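Local coordinates for Peptide/nickel transport system substrate-binding protein (Listeria monocytogenes serotype 1/2a, PDB 5KZT) that binds peptides outside the cell membrane and probably hands them to a transporter for uptake, at residues A[263-268]-A[499-504]; A[313-318]-A[495-500]. One frame throughout, in Å; residues are numbered along the deposited sequence.

Contact 1: A[263-268]-A[499-504]; sequences DYVTVN and TAYLQK
Thr499 O takes the N-H of Val267, with Val267 N at 2.8 Å. The same Thr499 O also meets the CA-H of Thr266, with Thr266 CA at 3.4 Å. This double approach recurs along an antiparallel beta ladder between strands 264-277 and 491-503. In this type II periplasmic-binding-protein fold, the two long strands are consistent with the paired linkers that join the lobes in OppA relatives. Val265 with Tyr501 and Val267 with Thr499 are hydrogen-bonded pairs. Tyr264 with Leu502 and Thr266 with Ala500 are non-hydrogen-bonded pairs. Gln503 N adds a bond to Asp263 O at 2.9 Å, just beyond the ladder. On the face of Tyr264, Ala500 and Leu502, the Tyr264 ring meets Ala500 CB obliquely. Its CG is anti to the backbone N (chi1 -175°). Tyr264 OH lies 3.4 Å from Ala500 CB. Leu502 CD2 sits at the edge of the same ring, near its plane. The other face carries Val265, Val267 and Tyr501. The two valines cross the tyrosine side chain obliquely. Tyr501 also makes a cation-pi contact with Arg247, which hydrogen-bonds Gln503 OE1. Val265 CG2 meets Tyr501 CB at 3.7 Å, while Val267 CG2 lies 3.9 Å from Tyr501 CE1.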
ATOM      1  N   ASP A 263      15.191 -11.769  20.443  1.00 19.45           N
ATOM      2  CA  ASP A 263      14.189 -12.008  19.406  1.00 19.57           C
ATOM      3  C   ASP A 263      13.605 -10.731  18.767  1.00 18.48           C
ATOM      4  O   ASP A 263      12.736 -10.820  17.911  1.00 17.93           O
ATOM      5  CB  ASP A 263      13.057 -12.862  19.985  1.00 20.66           C
ATOM      6  CG  ASP A 263      13.510 -14.245  20.397  1.00 22.34           C
ATOM      7  OD1 ASP A 263      14.593 -14.720  19.976  1.00 23.48           O
ATOM      8  OD2 ASP A 263      12.756 -14.875  21.170  1.00 24.94           O
ATOM      9  N   TYR A 264      14.115  -9.567  19.158  1.00 18.17           N
ATOM     10  CA  TYR A 264      13.675  -8.293  18.598  1.00 18.28           C
ATOM     11  C   TYR A 264      14.177  -8.185  17.169  1.00 18.34           C
ATOM     12  O   TYR A 264      15.327  -8.544  16.869  1.00 18.51           O
ATOM     13  CB  TYR A 264      14.247  -7.152  19.403  1.00 18.53           C
ATOM     14  CG  TYR A 264      13.809  -5.749  19.058  1.00 18.55           C
ATOM     15  CD1 TYR A 264      12.586  -5.235  19.519  1.00 18.60           C
ATOM     16  CD2 TYR A 264      14.646  -4.899  18.345  1.00 18.92           C
ATOM     17  CE1 TYR A 264      12.221  -3.920  19.252  1.00 18.79           C
ATOM     18  CE2 TYR A 264      14.283  -3.586  18.063  1.00 19.24           C
ATOM     19  CZ  TYR A 264      13.073  -3.106  18.517  1.00 19.03           C
ATOM     20  OH  TYR A 264      12.744  -1.804  18.266  1.00 19.63           O
ATOM     21  N   VAL A 265      13.314  -7.726  16.289  1.00 18.38           N
ATOM     22  CA  VAL A 265      13.696  -7.498  14.907  1.00 19.18           C
ATOM     23  C   VAL A 265      13.046  -6.205  14.447  1.00 19.84           C
ATOM     24  O   VAL A 265      12.005  -5.798  14.976  1.00 18.98           O
ATOM     25  CB  VAL A 265      13.272  -8.652  13.960  1.00 19.14           C
ATOM     26  CG1 VAL A 265      13.979  -9.948  14.302  1.00 19.65           C
ATOM     27  CG2 VAL A 265      11.776  -8.875  13.986  1.00 18.61           C
ATOM     28  N   THR A 266      13.671  -5.583  13.453  1.00 21.50           N
ATOM     29  CA  THR A 266      13.183  -4.343  12.856  1.00 22.97           C
ATOM     30  C   THR A 266      13.050  -4.580  11.365  1.00 23.31           C
ATOM     31  O   THR A 266      13.942  -5.157  10.743  1.00 23.66           O
ATOM     32  CB  THR A 266      14.162  -3.157  13.050  1.00 24.50           C
ATOM     33  OG1 THR A 266      14.584  -3.070  14.413  1.00 25.45           O
ATOM     34  CG2 THR A 266      13.495  -1.859  12.685  1.00 24.88           C
ATOM     35  N   VAL A 267      11.947  -4.108  10.798  1.00 23.52           N
ATOM     36  CA  VAL A 267      11.683  -4.237   9.377  1.00 23.81           C
ATOM     37  C   VAL A 267      11.573  -2.812   8.834  1.00 25.08           C
ATOM     38  O   VAL A 267      10.753  -2.049   9.331  1.00 24.58           O
ATOM     39  CB  VAL A 267      10.376  -5.036   9.180  1.00 23.34           C
ATOM     40  CG1 VAL A 267       9.882  -4.984   7.734  1.00 23.49           C
ATOM     41  CG2 VAL A 267      10.589  -6.481   9.636  1.00 23.18           C
ATOM     42  N   ASN A 268      12.410  -2.461   7.850  1.00 26.50           N
ATOM     43  CA  ASN A 268      12.285  -1.197   7.110  1.00 27.89           C
ATOM     44  C   ASN A 268      11.279  -1.425   5.999  1.00 27.33           C
ATOM     45  O   ASN A 268      11.500  -2.228   5.106  1.00 27.45           O
ATOM     46  CB  ASN A 268      13.618  -0.753   6.505  1.00 29.99           C
ATOM     47  CG  ASN A 268      13.495   0.512   5.648  1.00 32.24           C
ATOM     48  OD1 ASN A 268      12.449   1.208   5.626  1.00 32.74           O
ATOM     49  ND2 ASN A 268      14.577   0.821   4.919  1.00 34.07           N
ATOM     50  N   THR A 499       9.056  -1.071  11.405  1.00 20.41           N
ATOM     51  CA  THR A 499       8.153  -1.806  12.279  1.00 20.22           C
ATOM     52  C   THR A 499       9.001  -2.734  13.146  1.00 19.93           C
ATOM     53  O   THR A 499       9.922  -3.386  12.648  1.00 20.69           O
ATOM     54  CB  THR A 499       7.123  -2.623  11.471  1.00 20.17           C
ATOM     55  OG1 THR A 499       6.438  -1.763  10.553  1.00 21.18           O
ATOM     56  CG2 THR A 499       6.104  -3.264  12.388  1.00 20.42           C
ATOM     57  N   ALA A 500       8.737  -2.737  14.444  1.00 19.59           N
ATOM     58  CA  ALA A 500       9.477  -3.591  15.391  1.00 19.38           C
ATOM     59  C   ALA A 500       8.601  -4.758  15.817  1.00 19.09           C
ATOM     60  O   ALA A 500       7.384  -4.615  15.978  1.00 18.56           O
ATOM     61  CB  ALA A 500       9.921  -2.796  16.600  1.00 20.08           C
ATOM     62  N   TYR A 501       9.245  -5.897  16.032  1.00 18.96           N
ATOM     63  CA  TYR A 501       8.586  -7.136  16.421  1.00 18.90           C
ATOM     64  C   TYR A 501       9.454  -7.903  17.393  1.00 18.99           C
ATOM     65  O   TYR A 501      10.681  -7.741  17.406  1.00 19.08           O
ATOM     66  CB  TYR A 501       8.380  -8.081  15.234  1.00 18.97           C
ATOM     67  CG  TYR A 501       7.555  -7.588  14.070  1.00 19.01           C
ATOM     68  CD1 TYR A 501       8.138  -6.877  13.038  1.00 19.28           C
ATOM     69  CD2 TYR A 501       6.203  -7.901  13.974  1.00 19.50           C
ATOM     70  CE1 TYR A 501       7.393  -6.442  11.940  1.00 19.53           C
ATOM     71  CE2 TYR A 501       5.438  -7.476  12.891  1.00 19.64           C
ATOM     72  CZ  TYR A 501       6.043  -6.755  11.871  1.00 19.92           C
ATOM     73  OH  TYR A 501       5.292  -6.340  10.797  1.00 20.11           O
ATOM     74  N   LEU A 502       8.814  -8.737  18.206  1.00 18.73           N
ATOM     75  CA  LEU A 502       9.474  -9.931  18.697  1.00 18.92           C
ATOM     76  C   LEU A 502       9.109 -11.022  17.719  1.00 18.55           C
ATOM     77  O   LEU A 502       7.954 -11.107  17.295  1.00 17.99           O
ATOM     78  CB  LEU A 502       9.030 -10.309  20.104  1.00 19.56           C
ATOM     79  CG  LEU A 502       9.457  -9.418  21.266  1.00 20.30           C
ATOM     80  CD1 LEU A 502       9.146 -10.135  22.576  1.00 21.08           C
ATOM     81  CD2 LEU A 502      10.935  -9.052  21.214  1.00 20.77           C
ATOM     82  N   GLN A 503      10.095 -11.841  17.342  1.00 18.79           N
ATOM     83  CA  GLN A 503       9.910 -12.907  16.369  1.00 18.94           C
ATOM     84  C   GLN A 503      10.585 -14.166  16.863  1.00 19.64           C
ATOM     85  O   GLN A 503      11.782 -14.140  17.102  1.00 19.67           O
ATOM     86  CB  GLN A 503      10.530 -12.499  15.035  1.00 19.16           C
ATOM     87  CG  GLN A 503      10.298 -13.495  13.910  1.00 19.46           C
ATOM     88  CD  GLN A 503      10.853 -12.998  12.582  1.00 19.89           C
ATOM     89  OE1 GLN A 503      10.407 -11.983  12.052  1.00 19.43           O
ATOM     90  NE2 GLN A 503      11.841 -13.708  12.053  1.00 20.91           N
ATOM     91  N   LYS A 504       9.843 -15.270  16.986  1.00 20.25           N
ATOM     92  CA  LYS A 504      10.445 -16.507  17.499  1.00 21.32           C
ATOM     93  C   LYS A 504      11.585 -16.965  16.598  1.00 21.73           C
ATOM     94  O   LYS A 504      11.478 -16.901  15.363  1.00 21.44           O
ATOM     95  CB  LYS A 504       9.446 -17.650  17.593  1.00 21.90           C
ATOM     96  CG  LYS A 504       8.280 -17.406  18.522  1.00 22.59           C
ATOM     97  CD  LYS A 504       8.607 -17.538  19.983  1.00 23.58           C
ATOM     98  CE  LYS A 504       7.280 -17.371  20.719  1.00 24.35           C
ATOM     99  NZ  LYS A 504       7.459 -17.316  22.166  1.00 25.39           N
TER

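Contact 2: A[313-318]-A[495-500]; sequences NGSKPA and YQRSTA
Backbone bonds join Lys316 and Gln496 as an antiparallel hydrogen-bonded pair. Gln496 N reaches Lys316 O at 2.7 Å, nearly straight, and Lys316 N returns a longer bond of 3.2 Å to Gln496 O. Side-chain bonds extend this short bridge in both directions. Ser315 OG is anti to the carbonyl carbon, beside its own backbone N (chi1 -65°). There Ser315 OG accepts from Ser498 N at 3.0 Å and donates to Asn313 OD1 at 2.6 Å. These two bonds fix the hydroxyl's rotation. Asn313 OD1 also accepts from Ser315 N, which makes an Asx turn. Gln496 NE2 donates to Pro317 O at 3.2 Å, with that oxygen lying in its amide plane, while its OE1 takes the N-H of Glu324. Water bridges supplement the direct bonds. One water accepts from both Asn313 ND2 and Ala500 N. A second donates to Gln496 O and is hydrogen-bonded to Ser498 OG. In the packing, Ala318 CB lies 3.5 Å from Tyr495 C and touches Gln496 CG. Ser498 CB lies against Gly314 C. Lys316 CE lies 3.6 Å from Gln496 NE2. Tyr495 OH bonds a basic side chain of the bound peptide and Arg497 NH2 bonds the peptide backbone, so the strand also lines the ligand site. Strand 264-277 pairs with Tyr495 and Arg497 on the other edge of strand 491-503, and Pro317 and Tyr495 pack on helix 303-311.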
ATOM      1  N   ASN A 313      10.705   2.699  17.162  1.00 23.12           N
ATOM      2  CA  ASN A 313      10.739   1.390  16.521  1.00 23.45           C
ATOM      3  C   ASN A 313      11.662   1.352  15.318  1.00 23.69           C
ATOM      4  O   ASN A 313      11.533   0.471  14.470  1.00 23.56           O
ATOM      5  CB  ASN A 313       9.307   0.980  16.113  1.00 22.95           C
ATOM      6  CG  ASN A 313       8.689   1.913  15.088  1.00 21.87           C
ATOM      7  OD1 ASN A 313       9.342   2.814  14.576  1.00 21.03           O
ATOM      8  ND2 ASN A 313       7.410   1.700  14.785  1.00 21.53           N
ATOM      9  N   GLY A 314      12.588   2.307  15.242  1.00 23.90           N
ATOM     10  CA  GLY A 314      13.427   2.482  14.062  1.00 23.96           C
ATOM     11  C   GLY A 314      12.899   3.471  13.039  1.00 23.07           C
ATOM     12  O   GLY A 314      13.621   3.825  12.097  1.00 23.43           O
ATOM     13  N   SER A 315      11.653   3.918  13.184  1.00 22.20           N
ATOM     14  CA  SER A 315      11.093   4.884  12.238  1.00 21.84           C
ATOM     15  C   SER A 315      11.864   6.182  12.375  1.00 22.41           C
ATOM     16  O   SER A 315      12.386   6.490  13.443  1.00 23.13           O
ATOM     17  CB  SER A 315       9.602   5.130  12.496  1.00 21.00           C
ATOM     18  OG  SER A 315       8.828   3.967  12.254  1.00 20.14           O
ATOM     19  N   LYS A 316      11.972   6.931  11.287  1.00 22.50           N
ATOM     20  CA  LYS A 316      12.640   8.227  11.357  1.00 23.31           C
ATOM     21  C   LYS A 316      11.870   9.319  10.626  1.00 21.95           C
ATOM     22  O   LYS A 316      11.032   9.002   9.790  1.00 20.32           O
ATOM     23  CB  LYS A 316      14.080   8.129  10.869  1.00 25.38           C
ATOM     24  CG  LYS A 316      14.299   7.745   9.419  1.00 26.28           C
ATOM     25  CD  LYS A 316      15.792   7.432   9.232  1.00 28.52           C
ATOM     26  CE  LYS A 316      16.229   7.575   7.779  1.00 29.71           C
ATOM     27  NZ  LYS A 316      15.891   6.369   6.985  1.00 29.96           N
ATOM     28  N   PRO A 317      12.125  10.600  10.995  1.00 21.51           N
ATOM     29  CA  PRO A 317      11.444  11.712  10.340  1.00 21.09           C
ATOM     30  C   PRO A 317      11.610  11.692   8.841  1.00 20.22           C
ATOM     31  O   PRO A 317      12.655  11.285   8.340  1.00 20.37           O
ATOM     32  CB  PRO A 317      12.131  12.941  10.926  1.00 21.86           C
ATOM     33  CG  PRO A 317      12.535  12.498  12.280  1.00 22.46           C
ATOM     34  CD  PRO A 317      13.027  11.096  12.058  1.00 22.26           C
ATOM     35  N   ALA A 318      10.552  12.109   8.151  1.00 19.75           N
ATOM     36  CA  ALA A 318      10.521  12.198   6.706  1.00 19.42           C
ATOM     37  C   ALA A 318      10.343  13.660   6.344  1.00 19.88           C
ATOM     38  O   ALA A 318       9.484  14.341   6.915  1.00 20.15           O
ATOM     39  CB  ALA A 318       9.361  11.387   6.163  1.00 18.97           C
ATOM     40  N   TYR A 495       6.903  10.695   8.769  1.00 18.84           N
ATOM     41  CA  TYR A 495       7.945   9.687   9.018  1.00 19.22           C
ATOM     42  C   TYR A 495       8.082   8.618   7.954  1.00 18.95           C
ATOM     43  O   TYR A 495       7.146   8.333   7.202  1.00 17.82           O
ATOM     44  CB  TYR A 495       7.743   9.041  10.391  1.00 19.58           C
ATOM     45  CG  TYR A 495       6.502   8.163  10.582  1.00 19.30           C
ATOM     46  CD1 TYR A 495       5.299   8.696  11.043  1.00 19.68           C
ATOM     47  CD2 TYR A 495       6.556   6.792  10.366  1.00 19.25           C
ATOM     48  CE1 TYR A 495       4.191   7.897  11.260  1.00 19.64           C
ATOM     49  CE2 TYR A 495       5.452   5.985  10.584  1.00 19.16           C
ATOM     50  CZ  TYR A 495       4.272   6.534  11.027  1.00 19.62           C
ATOM     51  OH  TYR A 495       3.162   5.724  11.233  1.00 20.20           O
ATOM     52  N   GLN A 496       9.278   8.036   7.919  1.00 19.33           N
ATOM     53  CA  GLN A 496       9.592   6.896   7.080  1.00 20.00           C
ATOM     54  C   GLN A 496       9.457   5.694   7.993  1.00 19.87           C
ATOM     55  O   GLN A 496      10.134   5.623   9.034  1.00 19.76           O
ATOM     56  CB  GLN A 496      11.022   6.981   6.563  1.00 21.41           C
ATOM     57  CG  GLN A 496      11.355   8.282   5.861  1.00 23.06           C
ATOM     58  CD  GLN A 496      12.807   8.340   5.445  1.00 24.95           C
ATOM     59  OE1 GLN A 496      13.244   7.519   4.628  1.00 26.18           O
ATOM     60  NE2 GLN A 496      13.582   9.275   6.031  1.00 25.92           N
ATOM     61  N   ARG A 497       8.605   4.751   7.627  1.00 19.64           N
ATOM     62  CA  ARG A 497       8.176   3.731   8.579  1.00 20.49           C
ATOM     63  C   ARG A 497       9.127   2.546   8.680  1.00 20.11           C
ATOM     64  O   ARG A 497       9.541   1.979   7.670  1.00 19.63           O
ATOM     65  CB  ARG A 497       6.784   3.234   8.210  1.00 22.03           C
ATOM     66  CG  ARG A 497       6.023   2.572   9.345  1.00 23.72           C
ATOM     67  CD  ARG A 497       5.810   1.103   9.136  1.00 25.12           C
ATOM     68  NE  ARG A 497       4.748   0.747   8.204  1.00 26.17           N
ATOM     69  CZ  ARG A 497       3.448   0.552   8.502  1.00 27.95           C
ATOM     70  NH1 ARG A 497       2.609   0.213   7.535  1.00 27.78           N
ATOM     71  NH2 ARG A 497       2.955   0.716   9.728  1.00 28.97           N
ATOM     72  N   SER A 498       9.477   2.203   9.914  1.00 20.39           N
ATOM     73  CA  SER A 498       9.975   0.867  10.257  1.00 20.83           C
ATOM     74  C   SER A 498       9.016   0.260  11.274  1.00 20.76           C
ATOM     75  O   SER A 498       8.258   0.986  11.923  1.00 20.79           O
ATOM     76  CB  SER A 498      11.400   0.921  10.815  1.00 21.85           C
ATOM     77  OG  SER A 498      12.354   1.139   9.783  1.00 22.18           O
ATOM     78  N   THR A 499       9.056  -1.071  11.405  1.00 20.41           N
ATOM     79  CA  THR A 499       8.153  -1.806  12.279  1.00 20.22           C
ATOM     80  C   THR A 499       9.001  -2.734  13.146  1.00 19.93           C
ATOM     81  O   THR A 499       9.922  -3.386  12.648  1.00 20.69           O
ATOM     82  CB  THR A 499       7.123  -2.623  11.471  1.00 20.17           C
ATOM     83  OG1 THR A 499       6.438  -1.763  10.553  1.00 21.18           O
ATOM     84  CG2 THR A 499       6.104  -3.264  12.388  1.00 20.42           C
ATOM     85  N   ALA A 500       8.737  -2.737  14.444  1.00 19.59           N
ATOM     86  CA  ALA A 500       9.477  -3.591  15.391  1.00 19.38           C
ATOM     87  C   ALA A 500       8.601  -4.758  15.817  1.00 19.09           C
ATOM     88  O   ALA A 500       7.384  -4.615  15.978  1.00 18.56           O
ATOM     89  CB  ALA A 500       9.921  -2.796  16.600  1.00 20.08           C
TER
HETATM   90  O   HOH W   1       6.504  -0.988  15.499  1.00 19.11           O
HETATM   91  O   HOH W   2      12.482   3.844   8.953  1.00 22.99           O

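How the contacts relate
Both contacts use strand 491-503 and share Thr499 and Ala500. Their centres are about 13 Å apart. Contact 1 joins this strand to strand 264-277 along one edge, whereas contact 2 brings 313-318 to its other edge. Beyond Thr499, strand 247-250 takes over that second edge through backbone bonds to Ala500 and Leu502. The two contacts also touch directly: Val267 O packs on Ser498 CB at 3.4 Å, and Thr266 CG2 lies 3.5 Å from Asn313 O. Of the two, contact 2 holds the residues that reach the bound peptide, Tyr495 and Arg497. Contact 1 continues the same sheet toward the protein surface.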